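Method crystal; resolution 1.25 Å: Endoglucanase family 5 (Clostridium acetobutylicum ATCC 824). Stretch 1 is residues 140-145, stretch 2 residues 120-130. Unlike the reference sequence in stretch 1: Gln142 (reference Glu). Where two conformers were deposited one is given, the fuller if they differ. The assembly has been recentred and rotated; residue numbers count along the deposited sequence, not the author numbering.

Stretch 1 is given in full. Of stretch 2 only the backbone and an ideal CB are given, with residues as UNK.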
# COMPACT_ATOMS: atom_id res chain seq x y z
N ILE A 140 9.99 -5.17 2.51
CA ILE A 140 8.80 -5.99 2.28
C ILE A 140 8.37 -5.77 0.84
O ILE A 140 8.38 -4.62 0.35
CB ILE A 140 7.69 -5.52 3.25
CG1 ILE A 140 8.12 -5.81 4.71
CG2 ILE A 140 6.35 -6.18 2.93
CD1 ILE A 140 7.23 -5.18 5.75
N PHE A 141 8.02 -6.85 0.14
CA PHE A 141 7.44 -6.75 -1.19
C PHE A 141 5.93 -6.81 -1.09
O PHE A 141 5.40 -7.63 -0.34
CB PHE A 141 7.93 -7.87 -2.13
CG PHE A 141 9.39 -7.85 -2.48
CD1 PHE A 141 10.18 -6.74 -2.36
CD2 PHE A 141 9.97 -9.00 -2.96
CE1 PHE A 141 11.54 -6.79 -2.69
CE2 PHE A 141 11.32 -9.07 -3.27
CZ PHE A 141 12.10 -7.96 -3.19
N GLN A 142 5.22 -6.00 -1.87
CA GLN A 142 3.77 -6.05 -1.97
C GLN A 142 3.48 -6.39 -3.44
O GLN A 142 3.87 -5.66 -4.35
CB GLN A 142 3.18 -4.72 -1.55
CG GLN A 142 1.71 -4.56 -1.82
CD GLN A 142 1.24 -3.12 -1.62
OE1 GLN A 142 0.65 -2.51 -2.55
NE2 GLN A 142 1.47 -2.59 -0.50
N THR A 143 2.84 -7.52 -3.68
CA THR A 143 2.77 -8.08 -5.03
C THR A 143 2.06 -7.17 -6.02
O THR A 143 2.52 -6.99 -7.15
CB THR A 143 2.10 -9.45 -4.98
OG1 THR A 143 0.83 -9.29 -4.36
CG2 THR A 143 2.95 -10.48 -4.24
N LEU A 144 0.91 -6.63 -5.59
CA LEU A 144 -0.03 -5.89 -6.40
C LEU A 144 -0.63 -4.81 -5.51
O LEU A 144 -0.71 -4.97 -4.29
CB LEU A 144 -1.16 -6.80 -6.88
CG LEU A 144 -0.76 -8.06 -7.67
CD1 LEU A 144 -1.95 -8.97 -7.83
CD2 LEU A 144 -0.21 -7.64 -9.02
N ASN A 145 -1.11 -3.72 -6.13
CA ASN A 145 -1.70 -2.60 -5.38
C ASN A 145 -3.20 -2.79 -5.21
O ASN A 145 -3.67 -3.26 -4.16
CB ASN A 145 -1.37 -1.29 -6.11
CG ASN A 145 -2.08 -0.13 -5.50
OD1 ASN A 145 -2.08 0.01 -4.29
ND2 ASN A 145 -2.66 0.73 -6.30
N UNK A 120 3.74 -12.16 -17.89
CA UNK A 120 4.43 -10.89 -17.71
C UNK A 120 4.76 -10.65 -16.23
O UNK A 120 5.84 -10.16 -15.90
CB UNK A 120 3.58 -9.74 -18.26
N UNK A 121 3.86 -11.00 -15.32
CA UNK A 121 4.12 -10.84 -13.90
C UNK A 121 5.32 -11.65 -13.49
O UNK A 121 6.13 -11.18 -12.68
CB UNK A 121 2.90 -11.25 -13.07
N UNK A 122 5.47 -12.85 -14.01
CA UNK A 122 6.63 -13.67 -13.70
C UNK A 122 7.91 -12.95 -14.14
O UNK A 122 8.87 -12.86 -13.37
CB UNK A 122 6.52 -15.04 -14.38
N UNK A 123 7.93 -12.45 -15.37
CA UNK A 123 9.14 -11.79 -15.87
C UNK A 123 9.45 -10.52 -15.09
O UNK A 123 10.61 -10.23 -14.76
CB UNK A 123 8.99 -11.46 -17.36
N UNK A 124 8.42 -9.73 -14.81
CA UNK A 124 8.61 -8.44 -14.14
C UNK A 124 8.99 -8.62 -12.67
O UNK A 124 10.00 -8.07 -12.22
CB UNK A 124 7.34 -7.60 -14.25
N UNK A 125 8.23 -9.41 -11.91
CA UNK A 125 8.63 -9.67 -10.52
C UNK A 125 9.96 -10.40 -10.44
O UNK A 125 10.72 -10.21 -9.48
CB UNK A 125 7.55 -10.49 -9.80
N UNK A 126 10.33 -11.23 -11.43
CA UNK A 126 11.64 -11.86 -11.37
C UNK A 126 12.76 -10.84 -11.38
O UNK A 126 13.73 -10.94 -10.63
CB UNK A 126 11.81 -12.83 -12.54
N UNK A 127 12.62 -9.80 -12.21
CA UNK A 127 13.63 -8.75 -12.26
C UNK A 127 13.63 -7.88 -11.00
O UNK A 127 14.69 -7.52 -10.48
CB UNK A 127 13.41 -7.87 -13.49
N UNK A 128 12.46 -7.48 -10.51
CA UNK A 128 12.40 -6.67 -9.29
C UNK A 128 13.00 -7.45 -8.13
O UNK A 128 13.87 -6.97 -7.39
CB UNK A 128 10.96 -6.26 -8.97
N UNK A 129 12.55 -8.68 -7.96
CA UNK A 129 13.01 -9.51 -6.86
C UNK A 129 14.51 -9.74 -6.94
O UNK A 129 15.22 -9.65 -5.92
CB UNK A 129 12.27 -10.85 -6.86
N UNK A 130 15.03 -10.02 -8.14
CA UNK A 130 16.47 -10.23 -8.28
C UNK A 130 17.26 -9.00 -7.84
O UNK A 130 18.27 -9.12 -7.13
CB UNK A 130 16.81 -10.58 -9.73

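The backbone of stretch 2 is helical throughout, with phi/psi near -60/-40 and i to i+4 hydrogen bonds running from 124 N to 120 O through to 130 N to 126 O. Strand 140-142 runs nearly antiparallel to it, at 165° between N-to-C directions and 11.1 Å between axes at closest approach. That spacing leaves room for a layer of side chains, so most positions need a side chain of some length to reach stretch 1.

Position 120 lies beyond reach of stretch 1, which sets no preference beyond helix tolerance; it is Glu120, extended with chi1 and chi2 both t.

At position 121 CA-to-CB points toward stretch 1, yet the ideal CB has none of its atoms within 5.5 Å. The nearby offering is the apolar end of Leu144, whose CD2 reaches to this side, so a leucine, methionine or isoleucine could span the gap. The residue is Leu121, with chi1 off the wells at -94°; its CD2 lies 4.1 Å from Leu144 CD2, a methyl-to-methyl contact.

Positions 122, 123 and 124 are out of reach, and stretch 1 leaves them free. They are Thr122, Lys123 and Val124.

Position 125 is the centre of the interface. CA-to-CB points toward stretch 1, and the CA of 125 is 8.2 Å from Thr143 CA, while the ideal CB has no close neighbour there. A long side chain is needed to cross the space. Its surroundings are mixed: the Phe141 ring on one side, and the carbonyl oxygens of Gln142 and Thr143, which accept but cannot donate. A large aromatic carrying a donor fits best, though a long aliphatic chain or an arginine could fill part of the gap. The residue is Trp125. Its NE1 donates to Thr143 O at 3.0 Å with an N-H...O angle of 160°, close to linear. Gln142 O also sits at the indole edge, 3.4 Å from Trp125 CZ2. The six-membered ring meets Phe141 obliquely, with centroids 5.2 Å apart and planes at 41°; Trp125 CZ3 lies over one face of the Phe141 ring, 3.8 Å from Phe141 CD2.

Position 126 is remote from stretch 1. Its ideal CB is 3.0 Å from 122 O, a snug contact of the kind helices tolerate, so glycine, alanine or another small residue would suit and stretch 1 does not decide; it is Gly126. Stretch 1 sets no preference at 127 either, and many helix-tolerant residues would suit. It is Gln127, whose NE2 hydrogen-bonds to Lys123 O at 3.1 Å.

Position 128 points toward stretch 1, where the Phe141 ring is the apolar surface in this direction, so an apolar chain would be compatible, though nothing demands contact. Ile128 CG2 comes no nearer than 5.2 Å to Phe141 CE1, and its part is slight.

At position 129 CA-to-CB points sideways, and the ideal CB is already 4.1 Å from Phe141 CE2. A small residue, alanine or serine, suits this proximity. Ala129 packs its CB at 4.1 Å and its CA at 4.0 Å from Phe141 CE2.

Position 130 points away, so stretch 1 asks nothing of it; a polar residue is acceptable, and it is Asn130.

Stretch 2, residues 120-130: ELTKVWGQIAN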
# COMPACT_ATOMS: atom_id res chain seq x y z
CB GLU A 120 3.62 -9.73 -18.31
CG GLU A 120 4.44 -8.47 -18.28
CD GLU A 120 3.87 -7.29 -19.06
OE1 GLU A 120 2.86 -7.45 -19.78
OE2 GLU A 120 4.49 -6.19 -18.92
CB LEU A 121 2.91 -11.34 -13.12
CG LEU A 121 1.86 -10.34 -12.73
CD1 LEU A 121 0.66 -11.07 -12.10
CD2 LEU A 121 2.43 -9.26 -11.77
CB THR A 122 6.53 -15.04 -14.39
OG1 THR A 122 5.33 -15.71 -13.99
CG2 THR A 122 7.69 -15.91 -14.04
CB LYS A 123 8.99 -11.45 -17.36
CG LYS A 123 9.48 -12.52 -18.32
CD LYS A 123 8.59 -13.78 -18.33
CE LYS A 123 9.03 -14.77 -19.45
NZ LYS A 123 8.19 -15.97 -19.43
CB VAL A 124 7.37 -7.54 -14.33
CG1 VAL A 124 7.43 -6.31 -13.46
CG2 VAL A 124 7.21 -7.16 -15.79
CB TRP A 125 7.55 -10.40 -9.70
CG TRP A 125 6.71 -9.48 -8.87
CD1 TRP A 125 5.41 -9.16 -9.02
CD2 TRP A 125 7.20 -8.66 -7.80
NE1 TRP A 125 5.02 -8.24 -8.10
CE2 TRP A 125 6.11 -7.89 -7.35
CE3 TRP A 125 8.45 -8.50 -7.18
CZ2 TRP A 125 6.25 -6.96 -6.32
CZ3 TRP A 125 8.56 -7.61 -6.15
CH2 TRP A 125 7.47 -6.84 -5.73
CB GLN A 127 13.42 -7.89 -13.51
CG GLN A 127 13.75 -8.59 -14.80
CD GLN A 127 13.26 -7.80 -15.98
OE1 GLN A 127 13.97 -6.90 -16.45
NE2 GLN A 127 12.04 -8.05 -16.39
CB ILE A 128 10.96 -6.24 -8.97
CG1 ILE A 128 10.29 -5.43 -10.08
CG2 ILE A 128 10.91 -5.42 -7.63
CD1 ILE A 128 8.77 -5.33 -9.92
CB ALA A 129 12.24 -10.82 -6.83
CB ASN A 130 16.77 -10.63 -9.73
CG ASN A 130 18.26 -10.76 -10.01
OD1 ASN A 130 18.85 -9.96 -10.74
ND2 ASN A 130 18.86 -11.76 -9.43
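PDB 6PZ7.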